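Local coordinates for uncharacterized SRPBCC domain-containing protein (Micromonospora chersina, PDB 6V04) that is of unknown function but, as a START/Bet v1-like protein encoded in the dynemicin biosynthetic locus, probably takes part in dynemicin biosynthesis, perhaps as a cyclase/aromatase, at residues D190-R195 / R259-A264; Y145-E150 / L253-L258; W173-T178 / G184-V189. One frame throughout, in Å; residues are numbered along the deposited sequence.

Contact 1 (D190-R195 / R259-A264); sequences DEEGPR and RHRFAA
Arg261 and Asp190 form the charged heart of this contact, in which one helix arginine is gripped by several residues of a loop. The guanidinium grips the carboxylate side-on: Arg261 NE reaches the syn lone pair of Asp190 OD2 at 2.8 Å, and Arg261 NH2 meets Asp190 OD1 at 2.9 Å. With the two planes 43° apart, this salt bridge is twisted rather than flat. End-on, Arg261 NH1 and NH2 converge on Pro194 O, which lies in the guanidinium plane, 2.8 Å from NH2. The Arg261 chain bends at chi3 (64°), turning its head into the loop. Arginine suits the place because its flat head can serve two acceptors along different edges at once. The peptide between Glu192 and Gly193 covers one face of it, and Glu192 OE1 adds a long salt bridge to Arg261 NE at 3.9 Å.

A second shell sets these groups in position. Glu192 N donates to Asp190 OD1 in an Asx turn, coming from the face opposite to Arg261 NH2 and so fixing the carboxylate's rotation. One water bridges Asp190 OD2 and Arg261 O; another joins Gly193 O to Arg261 NH1.

The loop 190-195, with a cis peptide before Pro194, links strands 183-187 and 196-205. Beside it helix 252-277 sets Arg261 on Val188, while the next side chain, Phe262, meets Phe197 of strand 196-205 edge-to-face.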
loop_
_atom_site.group_PDB
_atom_site.type_symbol
_atom_site.label_atom_id
_atom_site.label_comp_id
_atom_site.label_asym_id
_atom_site.label_seq_id
_atom_site.Cartn_x
_atom_site.Cartn_y
_atom_site.Cartn_z
ATOM N N ASP A 190 -8.098 -3.816 -18.558
ATOM C CA ASP A 190 -8.329 -2.382 -18.454
ATOM C C ASP A 190 -8.262 -1.812 -19.868
ATOM O O ASP A 190 -8.402 -2.553 -20.845
ATOM C CB ASP A 190 -7.334 -1.746 -17.466
ATOM C CG ASP A 190 -5.895 -1.956 -17.861
ATOM O OD1 ASP A 190 -5.630 -2.280 -19.034
ATOM O OD2 ASP A 190 -5.012 -1.799 -16.989
ATOM N N GLU A 191 -8.051 -0.507 -19.995
ATOM C CA GLU A 191 -8.056 0.112 -21.317
ATOM C C GLU A 191 -6.677 0.153 -21.972
ATOM O O GLU A 191 -6.528 0.783 -23.025
ATOM C CB GLU A 191 -8.650 1.519 -21.234
ATOM C CG GLU A 191 -10.119 1.509 -20.830
ATOM C CD GLU A 191 -10.821 2.828 -21.099
ATOM O OE1 GLU A 191 -10.126 3.850 -21.281
ATOM O OE2 GLU A 191 -12.069 2.839 -21.133
ATOM N N GLU A 192 -5.692 -0.538 -21.408
ATOM C CA GLU A 192 -4.319 -0.584 -21.910
ATOM C C GLU A 192 -3.914 -2.025 -22.209
ATOM O O GLU A 192 -4.696 -2.968 -22.051
ATOM C CB GLU A 192 -3.354 0.041 -20.898
ATOM C CG GLU A 192 -3.646 1.504 -20.596
ATOM C CD GLU A 192 -2.992 1.982 -19.311
ATOM O OE1 GLU A 192 -3.482 1.617 -18.220
ATOM O OE2 GLU A 192 -1.986 2.718 -19.392
ATOM N N GLY A 193 -2.662 -2.199 -22.629
ATOM C CA GLY A 193 -2.137 -3.508 -22.941
ATOM C C GLY A 193 -0.715 -3.633 -22.432
ATOM O O GLY A 193 -0.076 -2.635 -22.078
ATOM N N PRO A 194 -0.187 -4.862 -22.365
ATOM C CA PRO A 194 -0.825 -6.140 -22.705
ATOM C C PRO A 194 -1.961 -6.496 -21.740
ATOM O O PRO A 194 -1.986 -5.952 -20.644
ATOM C CB PRO A 194 0.324 -7.157 -22.583
ATOM C CG PRO A 194 1.591 -6.345 -22.467
ATOM C CD PRO A 194 1.190 -5.043 -21.874
ATOM N N ARG A 195 -2.873 -7.378 -22.155
ATOM C CA ARG A 195 -3.922 -7.906 -21.286
ATOM C C ARG A 195 -3.612 -9.298 -20.746
ATOM O O ARG A 195 -3.915 -9.591 -19.590
ATOM C CB ARG A 195 -5.241 -7.937 -22.057
ATOM C CG ARG A 195 -6.405 -8.520 -21.311
ATOM C CD ARG A 195 -7.723 -8.113 -21.968
ATOM N NE ARG A 195 -7.982 -6.680 -21.851
ATOM C CZ ARG A 195 -9.138 -6.104 -22.164
ATOM N NH1 ARG A 195 -10.147 -6.838 -22.614
ATOM N NH2 ARG A 195 -9.296 -4.800 -22.029
ATOM N N ARG A 259 3.456 -1.555 -13.243
ATOM C CA ARG A 259 3.261 -1.599 -11.793
ATOM C C ARG A 259 1.902 -1.024 -11.418
ATOM O O ARG A 259 1.155 -1.622 -10.633
ATOM C CB ARG A 259 4.391 -0.842 -11.098
ATOM C CG ARG A 259 4.369 -0.943 -9.582
ATOM C CD ARG A 259 3.518 0.105 -8.906
ATOM N NE ARG A 259 3.702 -0.053 -7.459
ATOM C CZ ARG A 259 2.785 0.166 -6.532
ATOM N NH1 ARG A 259 1.573 0.598 -6.810
ATOM N NH2 ARG A 259 3.099 -0.079 -5.258
ATOM N N HIS A 260 1.556 0.127 -11.993
ATOM C CA HIS A 260 0.276 0.771 -11.720
ATOM C C HIS A 260 -0.896 -0.123 -12.128
ATOM O O HIS A 260 -1.851 -0.311 -11.361
ATOM C CB HIS A 260 0.256 2.117 -12.447
ATOM C CG HIS A 260 -0.812 3.057 -11.996
ATOM N ND1 HIS A 260 -0.619 4.420 -11.955
ATOM C CD2 HIS A 260 -2.082 2.842 -11.575
ATOM C CE1 HIS A 260 -1.729 5.007 -11.544
ATOM N NE2 HIS A 260 -2.632 4.073 -11.313
ATOM N N ARG A 261 -0.838 -0.698 -13.328
ATOM C CA ARG A 261 -1.941 -1.531 -13.797
ATOM C C ARG A 261 -2.092 -2.787 -12.952
ATOM O O ARG A 261 -3.217 -3.202 -12.638
ATOM C CB ARG A 261 -1.727 -1.910 -15.255
ATOM C CG ARG A 261 -1.752 -0.729 -16.219
ATOM C CD ARG A 261 -1.419 -1.177 -17.633
ATOM N NE ARG A 261 -2.441 -2.090 -18.145
ATOM C CZ ARG A 261 -2.211 -3.189 -18.856
ATOM N NH1 ARG A 261 -0.976 -3.555 -19.189
ATOM N NH2 ARG A 261 -3.234 -3.920 -19.265
ATOM N N PHE A 262 -0.978 -3.430 -12.608
ATOM C CA PHE A 262 -1.064 -4.603 -11.749
ATOM C C PHE A 262 -1.530 -4.233 -10.350
ATOM O O PHE A 262 -2.256 -5.013 -9.723
ATOM C CB PHE A 262 0.280 -5.325 -11.711
ATOM C CG PHE A 262 0.483 -6.297 -12.846
ATOM C CD1 PHE A 262 0.903 -5.860 -14.091
ATOM C CD2 PHE A 262 0.272 -7.652 -12.667
ATOM C CE1 PHE A 262 1.109 -6.757 -15.127
ATOM C CE2 PHE A 262 0.483 -8.554 -13.698
ATOM C CZ PHE A 262 0.896 -8.108 -14.933
ATOM N N ALA A 263 -1.165 -3.050 -9.840
ATOM C CA ALA A 263 -1.665 -2.656 -8.519
ATOM C C ALA A 263 -3.184 -2.540 -8.518
ATOM O O ALA A 263 -3.854 -2.953 -7.558
ATOM C CB ALA A 263 -1.025 -1.338 -8.082
ATOM N N ALA A 264 -3.750 -1.962 -9.576
ATOM C CA ALA A 264 -5.200 -1.859 -9.663
ATOM C C ALA A 264 -5.827 -3.240 -9.770
ATOM O O ALA A 264 -6.919 -3.481 -9.236
ATOM C CB ALA A 264 -5.574 -1.001 -10.866
HETATM O O HOH W 1 -5.398 -2.022 -14.367
HETATM O O HOH W 2 1.320 -2.022 -19.746
#

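Contact 2 (Y145-E150 / L253-L258); sequences YDWRQE and LQERTL. With NA (sodium ion), chain B; MG (magnesium ion), chain C.
Trp147 lays one face of its indole on helix 252-277, over Arg256 and the backbone leading into it. This is the tight part of the contact: Arg256 CB sits 3.6 Å from the centroid of the five-membered ring of Trp147, a CH-pi contact almost along the ring normal. With CG anti to the backbone N (chi1 175°) and the chain extended to NE, the arginine's methylenes run past the ring at close range. At the far end of the indole, Trp147 CZ2 lies 3.7 Å from Glu255 CB. A broad aromatic with one N-H suits this place, since Trp147 NE1 also bonds Asp252 OD1 near the start of the helix. Replacing it with an alanine would probably leave Asp252 without that donor and open a gap beside the Arg256 methylenes.

The other side is looser and watery. No direct hydrogen bond crosses between the segments; the Arg256 guanidinium merely lies with a face over Asp146 O, while its NH2 bonds Gly59 O. A water joins Arg256 NH1 to Asp146 OD2. Asp146 suits this margin because its carboxylate also binds a sodium ion through OD1, at 2.4 Å, together with two waters.

Further along, Gln149 OE1 binds a magnesium ion at 2.0 Å. The loop carrying these metal ligands joins helix 116-139 to strand 151-157 and packs on the long C-terminal helix, as in the helix-grip (Bet v1-like) fold.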
loop_
_atom_site.group_PDB
_atom_site.type_symbol
_atom_site.label_atom_id
_atom_site.label_comp_id
_atom_site.label_asym_id
_atom_site.label_seq_id
_atom_site.Cartn_x
_atom_site.Cartn_y
_atom_site.Cartn_z
ATOM N N TYR A 145 8.607 10.074 -4.087
ATOM C CA TYR A 145 8.970 9.027 -5.041
ATOM C C TYR A 145 7.974 9.028 -6.189
ATOM O O TYR A 145 6.842 9.504 -6.049
ATOM C CB TYR A 145 9.025 7.649 -4.391
ATOM C CG TYR A 145 7.743 7.102 -3.797
ATOM C CD1 TYR A 145 6.788 6.454 -4.576
ATOM C CD2 TYR A 145 7.530 7.157 -2.435
ATOM C CE1 TYR A 145 5.625 5.927 -4.005
ATOM C CE2 TYR A 145 6.392 6.632 -1.858
ATOM C CZ TYR A 145 5.443 6.014 -2.632
ATOM O OH TYR A 145 4.321 5.489 -1.995
ATOM N N ASP A 146 8.418 8.537 -7.358
ATOM C CA ASP A 146 7.511 8.536 -8.500
ATOM C C ASP A 146 6.635 7.295 -8.533
ATOM O O ASP A 146 5.417 7.406 -8.722
ATOM C CB ASP A 146 8.271 8.705 -9.826
ATOM C CG ASP A 146 9.440 7.753 -10.023
ATOM O OD1 ASP A 146 9.734 6.895 -9.176
ATOM O OD2 ASP A 146 10.089 7.887 -11.094
ATOM N N TRP A 147 7.206 6.121 -8.280
ATOM C CA TRP A 147 6.415 4.904 -8.209
ATOM C C TRP A 147 7.162 3.873 -7.375
ATOM O O TRP A 147 8.391 3.791 -7.416
ATOM C CB TRP A 147 6.073 4.389 -9.624
ATOM C CG TRP A 147 7.221 3.944 -10.483
ATOM C CD1 TRP A 147 7.985 4.725 -11.321
ATOM C CD2 TRP A 147 7.689 2.605 -10.656
ATOM N NE1 TRP A 147 8.912 3.946 -11.970
ATOM C CE2 TRP A 147 8.751 2.642 -11.576
ATOM C CE3 TRP A 147 7.322 1.374 -10.103
ATOM C CZ2 TRP A 147 9.444 1.498 -11.961
ATOM C CZ3 TRP A 147 8.014 0.253 -10.462
ATOM C CH2 TRP A 147 9.061 0.311 -11.401
ATOM N N ARG A 148 6.412 3.132 -6.571
ATOM C CA ARG A 148 7.016 2.192 -5.637
ATOM C C ARG A 148 7.349 0.874 -6.329
ATOM O O ARG A 148 6.518 0.299 -7.043
ATOM C CB ARG A 148 6.059 1.977 -4.471
ATOM C CG ARG A 148 6.648 1.199 -3.316
ATOM C CD ARG A 148 5.878 1.422 -2.037
ATOM N NE ARG A 148 4.542 0.865 -2.101
ATOM C CZ ARG A 148 4.203 -0.342 -1.653
ATOM N NH1 ARG A 148 2.952 -0.748 -1.757
ATOM N NH2 ARG A 148 5.106 -1.152 -1.104
ATOM N N GLN A 149 8.558 0.364 -6.073
ATOM C CA GLN A 149 9.056 -0.757 -6.859
ATOM C C GLN A 149 8.312 -2.060 -6.620
ATOM O O GLN A 149 8.387 -2.951 -7.474
ATOM C CB GLN A 149 10.541 -0.978 -6.598
ATOM C CG GLN A 149 10.894 -1.435 -5.197
ATOM C CD GLN A 149 12.389 -1.355 -4.935
ATOM O OE1 GLN A 149 13.005 -0.291 -5.066
ATOM N NE2 GLN A 149 12.981 -2.482 -4.571
ATOM N N GLU A 150 7.631 -2.226 -5.489
ATOM C CA GLU A 150 6.891 -3.449 -5.200
ATOM C C GLU A 150 5.432 -3.111 -4.943
ATOM O O GLU A 150 5.103 -1.979 -4.558
ATOM C CB GLU A 150 7.476 -4.210 -4.002
ATOM C CG GLU A 150 7.859 -3.358 -2.821
ATOM C CD GLU A 150 8.705 -4.137 -1.834
ATOM O OE1 GLU A 150 8.172 -5.081 -1.218
ATOM O OE2 GLU A 150 9.908 -3.825 -1.703
ATOM N N LEU A 253 8.903 4.412 -17.983
ATOM C CA LEU A 253 7.462 4.559 -18.131
ATOM C C LEU A 253 6.779 3.217 -18.356
ATOM O O LEU A 253 5.661 3.007 -17.881
ATOM C CB LEU A 253 7.142 5.547 -19.243
ATOM C CG LEU A 253 7.523 6.992 -18.893
ATOM C CD1 LEU A 253 7.219 7.900 -20.072
ATOM C CD2 LEU A 253 6.781 7.466 -17.662
ATOM N N GLN A 254 7.417 2.292 -19.083
ATOM C CA GLN A 254 6.827 0.966 -19.233
ATOM C C GLN A 254 6.729 0.251 -17.891
ATOM O O GLN A 254 5.703 -0.362 -17.587
ATOM C CB GLN A 254 7.645 0.127 -20.218
ATOM C CG GLN A 254 7.417 0.489 -21.682
ATOM C CD GLN A 254 8.391 -0.198 -22.615
ATOM O OE1 GLN A 254 9.590 -0.304 -22.334
ATOM N NE2 GLN A 254 7.881 -0.656 -23.756
ATOM N N GLU A 255 7.794 0.314 -17.091
ATOM C CA GLU A 255 7.809 -0.349 -15.793
ATOM C C GLU A 255 6.770 0.258 -14.867
ATOM O O GLU A 255 6.018 -0.465 -14.199
ATOM C CB GLU A 255 9.221 -0.252 -15.201
ATOM C CG GLU A 255 10.237 -1.088 -15.970
ATOM C CD GLU A 255 11.687 -0.898 -15.537
ATOM O OE1 GLU A 255 12.013 0.120 -14.861
ATOM O OE2 GLU A 255 12.499 -1.792 -15.882
ATOM N N ARG A 256 6.718 1.588 -14.809
ATOM C CA ARG A 256 5.742 2.270 -13.973
ATOM C C ARG A 256 4.315 1.933 -14.378
ATOM O O ARG A 256 3.451 1.712 -13.518
ATOM C CB ARG A 256 5.970 3.768 -14.051
ATOM C CG ARG A 256 4.941 4.567 -13.318
ATOM C CD ARG A 256 5.280 6.013 -13.333
ATOM N NE ARG A 256 4.290 6.778 -12.585
ATOM C CZ ARG A 256 4.475 8.022 -12.171
ATOM N NH1 ARG A 256 5.614 8.639 -12.417
ATOM N NH2 ARG A 256 3.510 8.651 -11.502
ATOM N N THR A 257 4.037 1.933 -15.679
ATOM C CA THR A 257 2.688 1.646 -16.139
ATOM C C THR A 257 2.278 0.223 -15.780
ATOM O O THR A 257 1.150 -0.013 -15.326
ATOM C CB THR A 257 2.615 1.895 -17.650
ATOM O OG1 THR A 257 2.866 3.279 -17.910
ATOM C CG2 THR A 257 1.252 1.541 -18.194
ATOM N N LEU A 258 3.180 -0.742 -15.967
ATOM C CA LEU A 258 2.883 -2.107 -15.555
ATOM C C LEU A 258 2.601 -2.171 -14.061
ATOM O O LEU A 258 1.626 -2.796 -13.642
ATOM C CB LEU A 258 4.039 -3.033 -15.914
ATOM C CG LEU A 258 4.138 -3.390 -17.397
ATOM C CD1 LEU A 258 5.537 -3.874 -17.717
ATOM C CD2 LEU A 258 3.095 -4.435 -17.792
HETATM NA NA NA B . 11.880 5.887 -9.140
HETATM MG MG MG C . 14.866 0.538 -4.860
HETATM O O HOH W 3 8.452 7.727 -13.315
HETATM O O HOH W 4 11.753 5.972 -11.645
HETATM O O HOH W 5 10.661 3.841 -9.092
#

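Contact 3 (W173-T178 / G184-V189); sequences WLPIAT and GWFFVV
Pro175 faces Phe186 and Phe187 where an antiparallel beta hairpin begins; strand 176-178 is the edge of the second seven-stranded sheet and 183-187 the strand next to it. Of the residues in this contact Pro175 has the most area buried. It is the centre of an inverse gamma turn, a place its restricted backbone suits, and its carbonyl then starts the ladder: Phe187 N donates to Pro175 O at 2.8 Å, nearly along the C=O axis. The ring of Pro175 lies alongside Phe186, with CG over the aromatic face, 4.0 Å from the ring centroid of Phe186, a CH-pi contact. Ile176 CG2 packs on Phe186 CD2 on the same face of the sheet, the two residues forming a non-hydrogen-bonded pair. Ile176 touches Trp202 of strand 196-205, and Phe186 touches Phe212 of strand 209-214.

Ala177 meets the other strand on the opposite face of the sheet from Ile176 and Phe186. Its methyl meets the edge of Phe187, with Ala177 CB 3.6 Å from Phe187 CE2 and near the ring plane; a small side chain fits because the phenyl edge comes so close. Phe187 has its CG anti to the carbonyl carbon and beside the backbone N (chi1 -62°), a setting that swings the ring back along the neighbouring strand. On the same side as Ala177, Trp185 brings CD1 to 3.8 Å from Thr178 O and makes a cation-pi pair with Arg196.

The ladder ends in a classic beta bulge, where Gly184 and Trp185 both face Ala177. Ala177 O accepts from each of their backbone nitrogens, and the bond from Gly184 N, 3.0 Å long, is almost perfectly straight at 178°.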
loop_
_atom_site.group_PDB
_atom_site.type_symbol
_atom_site.label_atom_id
_atom_site.label_comp_id
_atom_site.label_asym_id
_atom_site.label_seq_id
_atom_site.Cartn_x
_atom_site.Cartn_y
_atom_site.Cartn_z
ATOM N N TRP A 173 -11.458 -15.597 -7.170
ATOM C CA TRP A 173 -11.031 -14.232 -6.879
ATOM C C TRP A 173 -9.783 -13.771 -7.632
ATOM O O TRP A 173 -9.558 -12.552 -7.722
ATOM C CB TRP A 173 -10.808 -14.060 -5.363
ATOM C CG TRP A 173 -9.629 -14.795 -4.806
ATOM C CD1 TRP A 173 -9.548 -16.134 -4.512
ATOM C CD2 TRP A 173 -8.358 -14.238 -4.481
ATOM N NE1 TRP A 173 -8.301 -16.437 -4.032
ATOM C CE2 TRP A 173 -7.547 -15.291 -4.006
ATOM C CE3 TRP A 173 -7.817 -12.942 -4.547
ATOM C CZ2 TRP A 173 -6.233 -15.089 -3.596
ATOM C CZ3 TRP A 173 -6.521 -12.748 -4.137
ATOM C CH2 TRP A 173 -5.740 -13.817 -3.665
ATOM N N LEU A 174 -8.970 -14.686 -8.187
ATOM C CA LEU A 174 -7.788 -14.268 -8.932
ATOM C C LEU A 174 -8.107 -14.164 -10.418
ATOM O O LEU A 174 -8.903 -14.946 -10.939
ATOM C CB LEU A 174 -6.647 -15.263 -8.744
ATOM C CG LEU A 174 -5.959 -15.191 -7.381
ATOM C CD1 LEU A 174 -5.112 -16.424 -7.134
ATOM C CD2 LEU A 174 -5.101 -13.947 -7.292
ATOM N N PRO A 175 -7.473 -13.226 -11.119
ATOM C CA PRO A 175 -7.711 -13.054 -12.570
ATOM C C PRO A 175 -6.874 -14.016 -13.399
ATOM O O PRO A 175 -5.988 -13.627 -14.159
ATOM C CB PRO A 175 -7.305 -11.593 -12.787
ATOM C CG PRO A 175 -6.170 -11.419 -11.847
ATOM C CD PRO A 175 -6.540 -12.207 -10.608
ATOM N N ILE A 176 -7.158 -15.311 -13.259
ATOM C CA ILE A 176 -6.341 -16.354 -13.861
ATOM C C ILE A 176 -7.220 -17.300 -14.672
ATOM O O ILE A 176 -8.435 -17.384 -14.479
ATOM C CB ILE A 176 -5.543 -17.136 -12.791
ATOM C CG1 ILE A 176 -6.493 -17.783 -11.782
ATOM C CG2 ILE A 176 -4.580 -16.202 -12.088
ATOM C CD1 ILE A 176 -5.794 -18.687 -10.759
ATOM N N ALA A 177 -6.586 -18.020 -15.599
ATOM C CA ALA A 177 -7.253 -19.084 -16.327
ATOM C C ALA A 177 -6.264 -20.208 -16.589
ATOM O O ALA A 177 -5.046 -20.014 -16.569
ATOM C CB ALA A 177 -7.839 -18.584 -17.649
ATOM N N THR A 178 -6.805 -21.395 -16.841
ATOM C CA THR A 178 -5.972 -22.561 -17.064
ATOM C C THR A 178 -5.415 -22.556 -18.484
ATOM O O THR A 178 -5.951 -21.911 -19.390
ATOM C CB THR A 178 -6.768 -23.841 -16.809
ATOM O OG1 THR A 178 -7.860 -23.920 -17.734
ATOM C CG2 THR A 178 -7.308 -23.852 -15.383
ATOM N N GLY A 184 -2.271 -20.927 -16.137
ATOM C CA GLY A 184 -1.262 -20.602 -17.130
ATOM C C GLY A 184 -1.313 -19.169 -17.630
ATOM O O GLY A 184 -0.374 -18.722 -18.286
ATOM N N TRP A 185 -2.391 -18.443 -17.324
ATOM C CA TRP A 185 -2.527 -17.040 -17.697
ATOM C C TRP A 185 -2.953 -16.190 -16.511
ATOM O O TRP A 185 -3.755 -16.622 -15.684
ATOM C CB TRP A 185 -3.576 -16.832 -18.801
ATOM C CG TRP A 185 -3.421 -17.648 -20.037
ATOM C CD1 TRP A 185 -4.252 -18.631 -20.469
ATOM C CD2 TRP A 185 -2.386 -17.535 -21.011
ATOM N NE1 TRP A 185 -3.805 -19.138 -21.662
ATOM C CE2 TRP A 185 -2.653 -18.487 -22.011
ATOM C CE3 TRP A 185 -1.256 -16.725 -21.134
ATOM C CZ2 TRP A 185 -1.839 -18.645 -23.131
ATOM C CZ3 TRP A 185 -0.446 -16.887 -22.254
ATOM C CH2 TRP A 185 -0.736 -17.847 -23.221
ATOM N N PHE A 186 -2.440 -14.963 -16.472
ATOM C CA PHE A 186 -2.844 -13.918 -15.541
ATOM C C PHE A 186 -3.289 -12.727 -16.377
ATOM O O PHE A 186 -2.570 -12.319 -17.292
ATOM C CB PHE A 186 -1.666 -13.552 -14.630
ATOM C CG PHE A 186 -2.007 -12.625 -13.502
ATOM C CD1 PHE A 186 -2.075 -11.254 -13.703
ATOM C CD2 PHE A 186 -2.195 -13.119 -12.213
ATOM C CE1 PHE A 186 -2.351 -10.390 -12.676
ATOM C CE2 PHE A 186 -2.479 -12.256 -11.171
ATOM C CZ PHE A 186 -2.547 -10.895 -11.397
ATOM N N PHE A 187 -4.467 -12.179 -16.082
ATOM C CA PHE A 187 -5.077 -11.143 -16.913
ATOM C C PHE A 187 -5.151 -9.802 -16.198
ATOM O O PHE A 187 -5.534 -9.728 -15.023
ATOM C CB PHE A 187 -6.483 -11.546 -17.330
ATOM C CG PHE A 187 -6.527 -12.787 -18.155
ATOM C CD1 PHE A 187 -6.150 -12.761 -19.484
ATOM C CD2 PHE A 187 -6.930 -13.981 -17.604
ATOM C CE1 PHE A 187 -6.188 -13.911 -20.261
ATOM C CE2 PHE A 187 -6.959 -15.137 -18.367
ATOM C CZ PHE A 187 -6.599 -15.096 -19.702
ATOM N N VAL A 188 -4.793 -8.745 -16.924
ATOM C CA VAL A 188 -4.941 -7.361 -16.490
ATOM C C VAL A 188 -5.915 -6.723 -17.467
ATOM O O VAL A 188 -5.542 -6.382 -18.600
ATOM C CB VAL A 188 -3.607 -6.611 -16.458
ATOM C CG1 VAL A 188 -3.811 -5.164 -16.067
ATOM C CG2 VAL A 188 -2.651 -7.291 -15.473
ATOM N N VAL A 189 -7.157 -6.555 -17.041
ATOM C CA VAL A 189 -8.248 -6.156 -17.923
ATOM C C VAL A 189 -8.547 -4.682 -17.659
ATOM O O VAL A 189 -9.180 -4.326 -16.660
ATOM C CB VAL A 189 -9.480 -7.044 -17.721
ATOM C CG1 VAL A 189 -10.594 -6.645 -18.685
ATOM C CG2 VAL A 189 -9.114 -8.511 -17.890
#

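How the contacts relate
Contacts 1 and 2 lie on successive turns of helix 252-277, their centres about 12 Å apart. Arg259 joins them, its NE and NH2 reaching the carbonyls of Arg148 and Glu150. The centre of contact 3 lies about 12 Å from that of contact 1; Val188 N bonds Arg195 O, and Phe262 packs on Phe186 and Val188. Contacts 2 and 3 do not touch, with centres about 21 Å apart. Along the chain, contact 3 is nested inside the loop that contact 2 closes and is complete before contact 1 opens, while contacts 1 and 2 cross. The C-terminal helix thus links the loop that carries the metal ligands to strand 183-187 and the loop after it.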